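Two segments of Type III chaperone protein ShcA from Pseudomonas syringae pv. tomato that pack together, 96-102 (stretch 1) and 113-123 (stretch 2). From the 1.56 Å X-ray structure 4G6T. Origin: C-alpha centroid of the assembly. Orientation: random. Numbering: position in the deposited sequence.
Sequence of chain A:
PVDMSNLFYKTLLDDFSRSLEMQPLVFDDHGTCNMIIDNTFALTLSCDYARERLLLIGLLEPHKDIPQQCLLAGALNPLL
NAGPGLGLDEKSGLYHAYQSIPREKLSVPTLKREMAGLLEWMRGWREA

Stretch 1 96-102: HAYQSIP
Stretch 2, residues 113-123: REMAGLLEWMR

A strand packs nearly antiparallel against a helix through a small apolar patch and one side-chain hydrogen bond. Strand 96-102 is extended, with phi from -64° to -151° and psi from 117° to 152°. Helix 113-123 is regular, near -62/-43, with i to i-4 backbone hydrogen bonds. The axes approach to 8.9 Å at 160°. CA of Ala97 lies 6.9 Å from CA of Met122, and CA of Gln99 lies 7.1 Å from CA of Leu118. The contact buries 307 Å² in total.

Strand alternation points Ala97, Gln99 and Ile101 toward the helix; Tyr98 (chi1 p) and Ser100 point away. Ala97, Ile101, Leu118 and Met122 are buried, which suits their apolar side chains. Ala97 is small enough to sit close among three side chains. Ala97 CB lies 3.7 Å from Leu118 CD1, 4.0 Å from Met122 CG and 3.6 Å from Trp121 CD1, at the indole edge. Leu118 is t,p, Trp121 t with chi2 -108°, and Met122 m,t,p.

Gln99 (t,p, chi3 -60°) is also buried. Gln99 NE2 donates to Glu114 OE1 at 2.9 Å, 153°. Gln99 OE1 accepts from Ser100 N at 3.0 Å, so both ends of the buried amide are hydrogen-bonded. Glu114 is m,m, chi3 -4°. Its aliphatic part meets Ile101 (m,t): Glu114 CB lies 3.9 Å from Ile101 CD1.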

# COMPACT_ATOMS: atom_id res chain seq x y z
N HIS A 96 4.78 11.14 -3.18
CA HIS A 96 4.29 9.96 -2.46
C HIS A 96 3.82 10.31 -1.10
O HIS A 96 4.58 10.99 -0.37
CB HIS A 96 5.33 8.88 -2.35
CG HIS A 96 5.74 8.29 -3.68
ND1 HIS A 96 5.65 6.96 -4.00
CD2 HIS A 96 6.22 8.92 -4.79
CE1 HIS A 96 6.06 6.78 -5.29
NE2 HIS A 96 6.43 7.96 -5.76
N ALA A 97 2.66 9.81 -0.67
CA ALA A 97 2.20 9.85 0.71
C ALA A 97 2.55 8.48 1.34
O ALA A 97 2.67 7.47 0.65
CB ALA A 97 0.73 10.10 0.79
N TYR A 98 2.85 8.47 2.64
CA TYR A 98 3.28 7.22 3.26
C TYR A 98 2.90 7.18 4.74
O TYR A 98 2.75 8.24 5.44
CB TYR A 98 4.77 6.97 3.08
CG TYR A 98 5.59 8.01 3.83
CD1 TYR A 98 6.02 7.73 5.13
CD2 TYR A 98 5.99 9.15 3.23
CE1 TYR A 98 6.83 8.62 5.81
CE2 TYR A 98 6.76 10.09 3.94
CZ TYR A 98 7.16 9.80 5.24
OH TYR A 98 7.86 10.73 5.99
N GLN A 99 2.70 5.97 5.25
CA GLN A 99 2.57 5.73 6.70
C GLN A 99 3.29 4.43 6.96
O GLN A 99 3.25 3.52 6.14
CB GLN A 99 1.14 5.66 7.13
CG GLN A 99 0.85 5.30 8.59
CD GLN A 99 1.46 6.29 9.58
OE1 GLN A 99 2.67 6.47 9.62
NE2 GLN A 99 0.61 6.99 10.24
N SER A 100 3.99 4.33 8.07
CA SER A 100 4.64 3.09 8.46
C SER A 100 4.00 2.59 9.71
O SER A 100 3.66 3.34 10.63
CB SER A 100 6.14 3.29 8.71
OG SER A 100 6.71 2.10 9.21
N ILE A 101 3.80 1.28 9.79
CA ILE A 101 3.24 0.63 11.00
C ILE A 101 4.26 -0.44 11.44
O ILE A 101 4.56 -1.40 10.71
CB ILE A 101 1.87 -0.02 10.78
CG1 ILE A 101 0.84 0.89 10.08
CG2 ILE A 101 1.37 -0.54 12.13
CD1 ILE A 101 -0.43 0.17 9.63
N PRO A 102 4.85 -0.29 12.64
CA PRO A 102 5.76 -1.35 13.08
C PRO A 102 5.00 -2.65 13.28
O PRO A 102 3.83 -2.65 13.65
CB PRO A 102 6.27 -0.85 14.42
CG PRO A 102 5.87 0.55 14.52
CD PRO A 102 4.69 0.82 13.62
N ARG A 113 -7.66 1.62 9.98
CA ARG A 113 -7.62 3.03 10.43
C ARG A 113 -6.51 3.79 9.71
O ARG A 113 -6.71 4.96 9.21
CB ARG A 113 -7.39 3.09 11.92
CG ARG A 113 -7.43 4.49 12.50
CD ARG A 113 -7.34 4.52 14.02
NE ARG A 113 -6.14 3.85 14.54
CZ ARG A 113 -6.11 2.62 15.08
NH1 ARG A 113 -7.20 1.85 15.20
NH2 ARG A 113 -4.97 2.17 15.52
N GLU A 114 -5.34 3.22 9.59
CA GLU A 114 -4.25 3.87 8.96
C GLU A 114 -4.43 4.01 7.45
O GLU A 114 -4.02 5.02 6.87
CB GLU A 114 -2.90 3.23 9.27
CG GLU A 114 -2.58 3.30 10.76
CD GLU A 114 -2.11 4.66 11.22
OE1 GLU A 114 -1.93 5.63 10.42
OE2 GLU A 114 -1.95 4.76 12.46
N MET A 115 -5.06 3.03 6.80
CA MET A 115 -5.33 3.16 5.37
C MET A 115 -6.32 4.29 5.16
O MET A 115 -6.11 5.07 4.26
CB MET A 115 -5.88 1.84 4.89
CG MET A 115 -4.78 0.90 4.57
SD MET A 115 -5.38 -0.68 3.90
CE MET A 115 -6.42 0.12 2.61
N ALA A 116 -7.37 4.34 5.95
CA ALA A 116 -8.39 5.44 5.80
C ALA A 116 -7.70 6.78 6.03
O ALA A 116 -7.94 7.77 5.33
CB ALA A 116 -9.53 5.27 6.70
N GLY A 117 -6.82 6.83 7.01
CA GLY A 117 -6.07 8.09 7.27
C GLY A 117 -5.25 8.52 6.09
O GLY A 117 -5.16 9.74 5.75
N LEU A 118 -4.56 7.60 5.47
CA LEU A 118 -3.75 7.89 4.36
C LEU A 118 -4.61 8.39 3.21
O LEU A 118 -4.20 9.28 2.49
CB LEU A 118 -2.92 6.65 3.93
CG LEU A 118 -2.01 6.78 2.77
CD1 LEU A 118 -0.97 7.81 3.10
CD2 LEU A 118 -1.41 5.47 2.33
N LEU A 119 -5.73 7.69 2.97
CA LEU A 119 -6.61 8.07 1.88
C LEU A 119 -7.13 9.46 2.06
O LEU A 119 -7.22 10.18 1.03
CB LEU A 119 -7.75 7.04 1.74
CG LEU A 119 -7.27 5.70 1.17
CD1 LEU A 119 -8.25 4.56 1.54
CD2 LEU A 119 -6.92 5.68 -0.30
N GLU A 120 -7.56 9.79 3.25
CA GLU A 120 -8.12 11.14 3.47
C GLU A 120 -7.03 12.21 3.32
O GLU A 120 -7.30 13.32 2.80
CB GLU A 120 -8.90 11.23 4.71
CG GLU A 120 -10.18 10.32 4.72
CD GLU A 120 -11.00 10.36 3.40
OE1 GLU A 120 -11.47 11.45 3.03
OE2 GLU A 120 -11.09 9.36 2.66
N TRP A 121 -5.80 11.92 3.72
CA TRP A 121 -4.64 12.78 3.47
C TRP A 121 -4.41 13.00 2.01
O TRP A 121 -4.26 14.15 1.54
CB TRP A 121 -3.41 12.13 4.17
CG TRP A 121 -2.03 12.69 3.96
CD1 TRP A 121 -0.99 12.15 3.24
CD2 TRP A 121 -1.47 13.86 4.59
NE1 TRP A 121 0.16 12.88 3.43
CE2 TRP A 121 -0.10 13.90 4.24
CE3 TRP A 121 -1.98 14.80 5.46
CZ2 TRP A 121 0.74 14.94 4.71
CZ3 TRP A 121 -1.15 15.82 5.91
CH2 TRP A 121 0.17 15.88 5.49
N MET A 122 -4.42 11.93 1.21
CA MET A 122 -4.33 11.98 -0.25
C MET A 122 -5.45 12.84 -0.81
O MET A 122 -5.21 13.66 -1.68
CB MET A 122 -4.37 10.55 -0.78
CG MET A 122 -3.07 9.81 -0.47
SD MET A 122 -3.19 8.03 -0.64
CE MET A 122 -3.39 7.93 -2.47
N ARG A 123 -6.64 12.64 -0.31
CA ARG A 123 -7.82 13.38 -0.82
C ARG A 123 -7.58 14.87 -0.60
O ARG A 123 -7.79 15.68 -1.52
CB ARG A 123 -9.09 12.91 -0.18
CG ARG A 123 -10.33 13.54 -0.81
CD ARG A 123 -11.63 13.18 -0.13
NE ARG A 123 -11.70 11.76 0.21
CZ ARG A 123 -11.93 10.75 -0.63
NH1 ARG A 123 -12.12 10.93 -1.94
NH2 ARG A 123 -11.93 9.52 -0.15